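PDB 7D39: Cd1 from Flavonifractor plautii, which probably acts as an FMN-dependent flavone reductase, an ene-reductase that starts the breakdown of flavones and flavonols in gut bacteria. Local coordinates for residues G214-C219 with C236-E241; V168-V173 with Q208-A213; C219-F224 with A231-C236. One frame throughout, in Å; residues are numbered along the deposited sequence.

Interaction 1: residues G214-C219 with C236-E241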
loop_
_atom_site.group_PDB
_atom_site.type_symbol
_atom_site.label_atom_id
_atom_site.label_comp_id
_atom_site.label_asym_id
_atom_site.label_seq_id
_atom_site.Cartn_x
_atom_site.Cartn_y
_atom_site.Cartn_z
ATOM N N GLY A 214 -16.435 -4.097 -3.806
ATOM C CA GLY A 214 -16.500 -3.021 -2.831
ATOM C C GLY A 214 -17.634 -2.037 -3.096
ATOM O O GLY A 214 -18.606 -2.325 -3.797
ATOM N N VAL A 215 -17.506 -0.856 -2.488
ATOM C CA VAL A 215 -18.492 0.214 -2.605
ATOM C C VAL A 215 -17.995 1.325 -3.525
ATOM O O VAL A 215 -18.720 1.775 -4.409
ATOM C CB VAL A 215 -18.878 0.773 -1.215
ATOM C CG1 VAL A 215 -19.686 2.061 -1.356
ATOM C CG2 VAL A 215 -19.665 -0.253 -0.410
ATOM N N CYS A 216 -16.755 1.795 -3.317
ATOM C CA CYS A 216 -16.128 2.769 -4.209
ATOM C C CYS A 216 -15.950 2.114 -5.573
ATOM O O CYS A 216 -15.201 1.138 -5.701
ATOM C CB CYS A 216 -14.777 3.259 -3.653
ATOM S SG CYS A 216 -13.791 4.374 -4.728
ATOM N N PRO A 217 -16.625 2.604 -6.607
ATOM C CA PRO A 217 -16.470 1.990 -7.933
ATOM C C PRO A 217 -15.076 2.159 -8.499
ATOM O O PRO A 217 -14.685 1.418 -9.410
ATOM C CB PRO A 217 -17.511 2.724 -8.789
ATOM C CG PRO A 217 -18.383 3.482 -7.810
ATOM C CD PRO A 217 -17.537 3.756 -6.621
ATOM N N HIS A 218 -14.308 3.086 -7.984
ATOM C CA HIS A 218 -12.977 3.332 -8.486
ATOM C C HIS A 218 -11.907 2.608 -7.658
ATOM O O HIS A 218 -11.112 1.919 -8.211
ATOM C CB HIS A 218 -12.753 4.835 -8.533
ATOM C CG HIS A 218 -11.355 5.240 -8.824
ATOM N ND1 HIS A 218 -10.824 5.221 -10.084
ATOM C CD2 HIS A 218 -10.371 5.668 -8.010
ATOM C CE1 HIS A 218 -9.575 5.627 -10.039
ATOM N NE2 HIS A 218 -9.277 5.902 -8.791
ATOM N N CYS A 219 -11.975 2.767 -6.335
ATOM C CA CYS A 219 -11.057 2.223 -5.285
ATOM C C CYS A 219 -11.306 0.679 -5.099
ATOM O O CYS A 219 -10.386 -0.087 -5.030
ATOM C CB CYS A 219 -11.075 3.052 -3.907
ATOM S SG CYS A 219 -11.925 4.694 -3.575
ATOM N N CYS A 236 -8.804 5.898 -1.937
ATOM C CA CYS A 236 -8.489 6.713 -3.100
ATOM C C CYS A 236 -8.828 8.194 -2.918
ATOM O O CYS A 236 -8.412 9.018 -3.737
ATOM C CB CYS A 236 -9.201 6.124 -4.328
ATOM S SG CYS A 236 -11.005 6.349 -4.506
ATOM N N GLY A 237 -9.552 8.561 -1.865
ATOM C CA GLY A 237 -9.745 9.957 -1.551
ATOM C C GLY A 237 -10.799 10.672 -2.359
ATOM O O GLY A 237 -10.991 11.878 -2.156
ATOM N N LEU A 238 -11.476 9.984 -3.277
ATOM C CA LEU A 238 -12.601 10.588 -3.969
ATOM C C LEU A 238 -13.613 11.092 -2.952
ATOM O O LEU A 238 -13.878 10.435 -1.942
ATOM C CB LEU A 238 -13.249 9.582 -4.918
ATOM C CG LEU A 238 -12.495 9.307 -6.220
ATOM C CD1 LEU A 238 -12.998 8.052 -6.894
ATOM C CD2 LEU A 238 -12.621 10.487 -7.165
ATOM N N GLU A 239 -14.153 12.276 -3.211
ATOM C CA GLU A 239 -15.133 12.935 -2.349
ATOM C C GLU A 239 -16.495 12.917 -3.038
ATOM O O GLU A 239 -16.635 13.395 -4.169
ATOM C CB GLU A 239 -14.695 14.368 -2.037
ATOM C CG GLU A 239 -13.199 14.465 -1.713
ATOM C CD GLU A 239 -12.799 15.762 -1.018
ATOM O OE1 GLU A 239 -13.548 16.758 -1.091
ATOM O OE2 GLU A 239 -11.723 15.774 -0.390
ATOM N N GLY A 240 -17.492 12.357 -2.367
ATOM C CA GLY A 240 -18.784 12.208 -2.998
ATOM C C GLY A 240 -19.901 11.948 -2.019
ATOM O O GLY A 240 -20.018 12.636 -1.008
ATOM N N GLU A 241 -20.719 10.942 -2.296
ATOM C CA GLU A 241 -21.927 10.727 -1.520
ATOM C C GLU A 241 -22.192 9.238 -1.373
ATOM O O GLU A 241 -22.084 8.479 -2.339
ATOM C CB GLU A 241 -23.117 11.415 -2.190
ATOM C CG GLU A 241 -24.443 11.175 -1.514
ATOM C CD GLU A 241 -25.471 12.241 -1.881
ATOM O OE1 GLU A 241 -25.477 12.703 -3.047
ATOM O OE2 GLU A 241 -26.258 12.626 -0.993
#
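Cys-219 and Cys-236 meet sulfur to sulfur where loop 214-219 faces the turn that leads into strand 239-245, and the pair is modelled as a disulfide (SG-SG 2.1 Å). Its standing is doubtful, because Cys-219 SG also lies 2.2 Å from Cys-216 SG. The torsion about the Cys-219 to Cys-236 bond, -41°, is well short of the near-perpendicular one of a relaxed disulfide, and together with the near-eclipsed chi1 of Cys-219 (-9°) it adds to that doubt. Cys-216 SG joins the same cluster, 3.4 Å from Cys-236 SG. Next to the sulfurs, the imidazole of His-218 turns its rim toward Cys-236: CD2 stands 3.6 Å from Cys-236 SG, and the sulfur lies 86° off the ring normal, so the approach is edge-on. Leu-238 crosses the His-218 side chain at about a right angle. Its CD1 comes 3.6 Å from His-218 CB and 3.7 Å from His-218 CD2, oblique to the ring, while the same methyl is 4.3 Å from Cys-216 SG and so bridges imidazole and sulfur cluster. The far corner of the imidazole is held from outside, NE2 of His-218 being hydrogen-bonded to Asp-263, which should help fix the ring's rotation; Phe-251 and Phe-253 lie against Leu-238. The sequence Cys-Pro-His-Cys, answered by Cys-Cys-Leu-Cys-Gly ending at Gly-237, resembles the paired knuckles of a four-cysteine zinc ribbon. One sulfur cannot form full disulfides with several others at once, so the bonds modelled at Cys-219 cannot all be present in a single molecule. Short sulfur distances and unusual torsions are consistent with mixed oxidation states or with a metal site in which no metal was placed, a reading that the model does not decide.

Interaction 2: residues V168-V173 with Q208-A213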
loop_
_atom_site.group_PDB
_atom_site.type_symbol
_atom_site.label_atom_id
_atom_site.label_comp_id
_atom_site.label_asym_id
_atom_site.label_seq_id
_atom_site.Cartn_x
_atom_site.Cartn_y
_atom_site.Cartn_z
ATOM N N VAL A 168 -3.417 -3.794 -8.169
ATOM C CA VAL A 168 -3.868 -4.814 -7.228
ATOM C C VAL A 168 -4.666 -5.879 -7.967
ATOM O O VAL A 168 -5.587 -5.569 -8.725
ATOM C CB VAL A 168 -4.704 -4.170 -6.111
ATOM C CG1 VAL A 168 -5.196 -5.215 -5.098
ATOM C CG2 VAL A 168 -3.900 -3.113 -5.392
ATOM N N ILE A 169 -4.341 -7.149 -7.732
ATOM C CA ILE A 169 -5.121 -8.199 -8.374
ATOM C C ILE A 169 -6.125 -8.796 -7.392
ATOM O O ILE A 169 -7.334 -8.820 -7.663
ATOM C CB ILE A 169 -4.208 -9.270 -8.991
ATOM C CG1 ILE A 169 -3.183 -8.611 -9.919
ATOM C CG2 ILE A 169 -5.036 -10.323 -9.736
ATOM C CD1 ILE A 169 -3.786 -7.928 -11.151
ATOM N N ASP A 170 -5.642 -9.261 -6.246
ATOM C CA ASP A 170 -6.505 -9.703 -5.165
ATOM C C ASP A 170 -6.170 -8.945 -3.887
ATOM O O ASP A 170 -5.053 -8.459 -3.716
ATOM C CB ASP A 170 -6.379 -11.217 -4.937
ATOM C CG ASP A 170 -7.221 -12.012 -5.924
ATOM O OD1 ASP A 170 -8.462 -11.887 -5.848
ATOM O OD2 ASP A 170 -6.641 -12.730 -6.772
ATOM N N ASN A 171 -7.163 -8.835 -2.986
ATOM C CA ASN A 171 -6.992 -8.142 -1.712
ATOM C C ASN A 171 -7.958 -8.801 -0.718
ATOM O O ASN A 171 -9.037 -8.306 -0.402
ATOM C CB ASN A 171 -7.236 -6.640 -1.852
ATOM C CG ASN A 171 -6.876 -5.899 -0.621
ATOM O OD1 ASN A 171 -6.557 -6.508 0.393
ATOM N ND2 ASN A 171 -6.921 -4.575 -0.680
ATOM N N GLU A 172 -7.550 -9.957 -0.203
ATOM C CA GLU A 172 -8.447 -10.894 0.463
ATOM C C GLU A 172 -8.241 -10.862 1.975
ATOM O O GLU A 172 -7.112 -10.733 2.454
ATOM C CB GLU A 172 -8.222 -12.314 -0.076
ATOM C CG GLU A 172 -9.220 -13.366 0.388
ATOM C CD GLU A 172 -10.576 -13.175 -0.226
ATOM O OE1 GLU A 172 -11.304 -12.237 0.185
ATOM O OE2 GLU A 172 -10.908 -13.959 -1.133
ATOM N N VAL A 173 -9.340 -10.991 2.721
ATOM C CA VAL A 173 -9.329 -11.002 4.179
ATOM C C VAL A 173 -9.760 -12.376 4.661
ATOM O O VAL A 173 -10.764 -12.915 4.179
ATOM C CB VAL A 173 -10.258 -9.927 4.771
ATOM C CG1 VAL A 173 -10.395 -10.139 6.273
ATOM C CG2 VAL A 173 -9.698 -8.577 4.512
ATOM N N GLN A 208 -6.252 -7.817 -14.846
ATOM C CA GLN A 208 -7.497 -7.262 -14.342
ATOM C C GLN A 208 -7.697 -7.620 -12.876
ATOM O O GLN A 208 -7.345 -8.715 -12.435
ATOM C CB GLN A 208 -8.684 -7.765 -15.163
ATOM C CG GLN A 208 -9.308 -6.711 -16.063
ATOM C CD GLN A 208 -10.359 -7.304 -16.980
ATOM O OE1 GLN A 208 -10.301 -8.489 -17.318
ATOM N NE2 GLN A 208 -11.334 -6.492 -17.376
ATOM N N TYR A 209 -8.276 -6.678 -12.139
ATOM C CA TYR A 209 -8.634 -6.873 -10.743
ATOM C C TYR A 209 -9.585 -8.054 -10.590
ATOM O O TYR A 209 -10.529 -8.209 -11.365
ATOM C CB TYR A 209 -9.273 -5.590 -10.225
ATOM C CG TYR A 209 -9.795 -5.618 -8.817
ATOM C CD1 TYR A 209 -11.148 -5.474 -8.565
ATOM C CD2 TYR A 209 -8.940 -5.741 -7.736
ATOM C CE1 TYR A 209 -11.644 -5.471 -7.271
ATOM C CE2 TYR A 209 -9.426 -5.751 -6.435
ATOM C CZ TYR A 209 -10.775 -5.610 -6.212
ATOM O OH TYR A 209 -11.256 -5.605 -4.928
ATOM N N GLN A 210 -9.330 -8.893 -9.590
ATOM C CA GLN A 210 -10.104 -10.102 -9.360
ATOM C C GLN A 210 -10.880 -10.068 -8.059
ATOM O O GLN A 210 -11.555 -11.047 -7.730
ATOM C CB GLN A 210 -9.176 -11.316 -9.352
ATOM C CG GLN A 210 -8.480 -11.531 -10.655
ATOM C CD GLN A 210 -9.468 -11.862 -11.749
ATOM O OE1 GLN A 210 -10.409 -12.629 -11.540
ATOM N NE2 GLN A 210 -9.277 -11.265 -12.914
ATOM N N GLY A 211 -10.804 -8.976 -7.310
ATOM C CA GLY A 211 -11.238 -8.968 -5.934
ATOM C C GLY A 211 -12.681 -8.559 -5.771
ATOM O O GLY A 211 -13.457 -8.483 -6.719
ATOM N N ASP A 212 -13.044 -8.330 -4.521
ATOM C CA ASP A 212 -14.368 -7.850 -4.175
ATOM C C ASP A 212 -14.610 -6.497 -4.828
ATOM O O ASP A 212 -13.721 -5.646 -4.863
ATOM C CB ASP A 212 -14.454 -7.761 -2.652
ATOM C CG ASP A 212 -15.691 -7.058 -2.160
ATOM O OD1 ASP A 212 -16.670 -6.931 -2.922
ATOM O OD2 ASP A 212 -15.672 -6.649 -0.978
ATOM N N ALA A 213 -15.820 -6.295 -5.358
ATOM C CA ALA A 213 -16.141 -5.046 -6.045
ATOM C C ALA A 213 -16.245 -3.859 -5.100
ATOM O O ALA A 213 -16.162 -2.714 -5.555
ATOM C CB ALA A 213 -17.454 -5.186 -6.830
HETATM O O HOH W 1 -10.046 -13.770 -7.066
#
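Ile-169 O accepts the hydrogen bond that joins the two segments: Gln-210 N donates to it over 2.8 Å, with an N-H...O angle of 162°. Ile-169 belongs to strand 167-174, an outermost strand of the five-stranded parallel sheet (order 2-1-3-4-5) of the flavodoxin-like fold, so the irregular segment 208-213 runs beside the sheet's border. The same residue bonds through its backbone to Ile-139 of the neighbouring strand. Around the carbonyl the packing is close: the Tyr-209 ring brings CD2 to 3.5 Å from Ile-169 O, obliquely, and its rim also meets Val-168 O near the ring plane. Ile-169 and Gln-210 lie side by side with their side chains pointing the same way, Ile-169 CG2 touching Gln-210 CG at 3.8 Å. The Gln-210 chain is bent at chi2 (-65°), and its NE2 bonds back to Gln-208 O, the donor standing well above that carbonyl's plane. Asp-170 and Gln-210 cross obliquely, OD1 of Asp-170 3.6 Å from Gln-210 CB. A water bridges the two segments, donating to Asp-170 OD1 (2.7 Å) and to Gln-210 O. The other carboxylate oxygen, OD2 of Asp-170, accepts from Asn-196 on helix 184-202, which should limit turning of the group. Beyond the strand contacts, the segment folds back on its own tyrosine: Gly-211 N sits over the centre of the Tyr-209 ring, 3.4 Å above its plane.

Interaction 3: residues C219-F224 with A231-C236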
loop_
_atom_site.group_PDB
_atom_site.type_symbol
_atom_site.label_atom_id
_atom_site.label_comp_id
_atom_site.label_asym_id
_atom_site.label_seq_id
_atom_site.Cartn_x
_atom_site.Cartn_y
_atom_site.Cartn_z
ATOM N N CYS A 219 -11.975 2.767 -6.335
ATOM C CA CYS A 219 -11.057 2.223 -5.285
ATOM C C CYS A 219 -11.306 0.679 -5.099
ATOM O O CYS A 219 -10.386 -0.087 -5.030
ATOM C CB CYS A 219 -11.075 3.052 -3.907
ATOM S SG CYS A 219 -11.925 4.694 -3.575
ATOM N N HIS A 220 -12.567 0.278 -5.081
ATOM C CA HIS A 220 -13.161 -0.975 -4.571
ATOM C C HIS A 220 -13.230 -1.116 -3.077
ATOM O O HIS A 220 -13.673 -2.094 -2.571
ATOM C CB HIS A 220 -12.689 -2.280 -5.225
ATOM C CG HIS A 220 -12.738 -2.259 -6.704
ATOM N ND1 HIS A 220 -11.615 -2.328 -7.479
ATOM C CD2 HIS A 220 -13.777 -2.161 -7.557
ATOM C CE1 HIS A 220 -11.956 -2.269 -8.745
ATOM N NE2 HIS A 220 -13.262 -2.169 -8.815
ATOM N N SER A 221 -12.835 -0.069 -2.410
ATOM C CA SER A 221 -12.851 0.073 -0.988
ATOM C C SER A 221 -14.233 -0.011 -0.384
ATOM O O SER A 221 -15.185 0.335 -0.998
ATOM C CB SER A 221 -12.237 1.412 -0.658
ATOM O OG SER A 221 -12.236 1.648 0.690
ATOM N N ARG A 222 -14.297 -0.457 0.849
ATOM C CA ARG A 222 -15.469 -0.339 1.666
ATOM C C ARG A 222 -15.333 0.592 2.871
ATOM O O ARG A 222 -16.198 0.648 3.689
ATOM C CB ARG A 222 -15.937 -1.726 2.096
ATOM C CG ARG A 222 -16.215 -2.678 0.959
ATOM C CD ARG A 222 -16.887 -3.930 1.430
ATOM N NE ARG A 222 -17.223 -4.789 0.323
ATOM C CZ ARG A 222 -18.430 -4.867 -0.223
ATOM N NH1 ARG A 222 -19.406 -4.142 0.231
ATOM N NH2 ARG A 222 -18.646 -5.657 -1.215
ATOM N N ASN A 223 -14.243 1.329 2.935
ATOM C CA ASN A 223 -13.955 2.220 4.041
ATOM C C ASN A 223 -14.150 3.694 3.659
ATOM O O ASN A 223 -13.664 4.163 2.676
ATOM C CB ASN A 223 -12.519 2.011 4.559
ATOM C CG ASN A 223 -12.323 0.687 5.252
ATOM O OD1 ASN A 223 -12.376 -0.321 4.648
ATOM N ND2 ASN A 223 -12.136 0.722 6.539
ATOM N N PHE A 224 -14.878 4.404 4.489
ATOM C CA PHE A 224 -15.319 5.746 4.187
ATOM C C PHE A 224 -15.223 6.590 5.427
ATOM O O PHE A 224 -15.499 6.137 6.484
ATOM C CB PHE A 224 -16.743 5.763 3.603
ATOM C CG PHE A 224 -16.829 5.199 2.245
ATOM C CD1 PHE A 224 -16.510 5.950 1.161
ATOM C CD2 PHE A 224 -17.134 3.887 2.062
ATOM C CE1 PHE A 224 -16.553 5.427 -0.107
ATOM C CE2 PHE A 224 -17.151 3.350 0.816
ATOM C CZ PHE A 224 -16.881 4.125 -0.279
ATOM N N ALA A 231 -18.854 12.357 1.746
ATOM C CA ALA A 231 -18.311 11.069 2.035
ATOM C C ALA A 231 -16.993 10.907 1.299
ATOM O O ALA A 231 -16.915 11.067 0.115
ATOM C CB ALA A 231 -19.299 9.999 1.669
ATOM N N ILE A 232 -15.952 10.611 2.042
ATOM C CA ILE A 232 -14.647 10.409 1.474
ATOM C C ILE A 232 -14.219 8.958 1.516
ATOM O O ILE A 232 -14.245 8.331 2.528
ATOM C CB ILE A 232 -13.596 11.272 2.160
ATOM C CG1 ILE A 232 -14.122 12.686 2.323
ATOM C CG2 ILE A 232 -12.298 11.224 1.374
ATOM C CD1 ILE A 232 -13.105 13.677 2.810
ATOM N N CYS A 233 -13.834 8.457 0.378
ATOM C CA CYS A 233 -13.247 7.173 0.312
ATOM C C CYS A 233 -11.908 7.138 1.028
ATOM O O CYS A 233 -11.094 7.971 0.818
ATOM C CB CYS A 233 -13.044 6.766 -1.093
ATOM S SG CYS A 233 -12.434 5.119 -1.008
ATOM N N CYS A 234 -11.712 6.162 1.882
ATOM C CA CYS A 234 -10.505 6.150 2.708
ATOM C C CYS A 234 -9.266 5.667 1.958
ATOM O O CYS A 234 -8.148 5.927 2.408
ATOM C CB CYS A 234 -10.726 5.291 3.944
ATOM S SG CYS A 234 -11.715 6.105 5.175
ATOM N N LEU A 235 -9.422 4.997 0.825
ATOM C CA LEU A 235 -8.267 4.559 0.028
ATOM C C LEU A 235 -7.900 5.630 -0.994
ATOM O O LEU A 235 -6.815 6.207 -0.936
ATOM C CB LEU A 235 -8.564 3.224 -0.665
ATOM C CG LEU A 235 -7.424 2.652 -1.517
ATOM C CD1 LEU A 235 -6.116 2.596 -0.720
ATOM C CD2 LEU A 235 -7.783 1.260 -2.046
ATOM N N CYS A 236 -8.804 5.898 -1.937
ATOM C CA CYS A 236 -8.489 6.713 -3.100
ATOM C C CYS A 236 -8.828 8.194 -2.918
ATOM O O CYS A 236 -8.412 9.018 -3.737
ATOM C CB CYS A 236 -9.201 6.124 -4.328
ATOM S SG CYS A 236 -11.005 6.349 -4.506
#
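The Phe-224 ring packs obliquely on Cys-233: ring atom CD1 lies 3.6 Å from Cys-233 CA and CE1 lies 3.9 Å from Cys-233 CB. Cys-233 SG stands 4.9 Å from the centroid of the Phe-224 ring, 35° off the normal, an oblique sulfur-aromatic contact. The ring also touches Val-215 and Phe-251. An alanine at Phe-224 would probably leave Cys-233 without its aromatic cover and open a gap beside Val-215 and Phe-251. Cys-233 SG also lies near Ser-221 CB, at 3.7 Å, and near Cys-219 SG, at 2.7 Å; the latter separation is too long for an ordinary disulfide and too short for simple contact, so a covalent link here is doubtful. Phe-224 and Cys-233 form an antiparallel non-hydrogen-bonded pair in the β-hairpin of strands 224-227 and 230-233, the hairpin that follows the first cysteine pair, as in zinc ribbons. Past the pair, Cys-234 N donates to Asn-223 O (2.9 Å). Further out, an ST turn sets the approach to the hairpin: Ser-221 OG, anti to its own backbone N (chi1 179°), accepts from Asn-223 N at 3.0 Å. Asn-223 in turn gives its ND2 to Thr-151 O, and Leu-235, whose CB is 4.1 Å from Cys-219 CB, rests on Met-159 and Leu-162 of helix 153-162.

In the fold
Interactions 1 and 3 share Cys-219 and Cys-236, and their centres are about 5 Å apart; the backbone also joins them, Val-215 N lying 3.0 Å from Ser-221 O and Gly-240 N 2.9 Å from Ala-231 O, both probable hydrogen bonds. Interaction 2 stands about 15 Å from either centre and ties the chain entering this cysteine-rich module to the flavodoxin-like sheet. A salt bridge from Asp-212 OD2 to Arg-222 NE (2.7 Å) and the stacked rings of Tyr-209 and His-220 connect it to interaction 3. The flavin pocket draws on residues between 9 and 149, hence on none of these segments; the Asn-223 side chain is about 13 Å from the FMN.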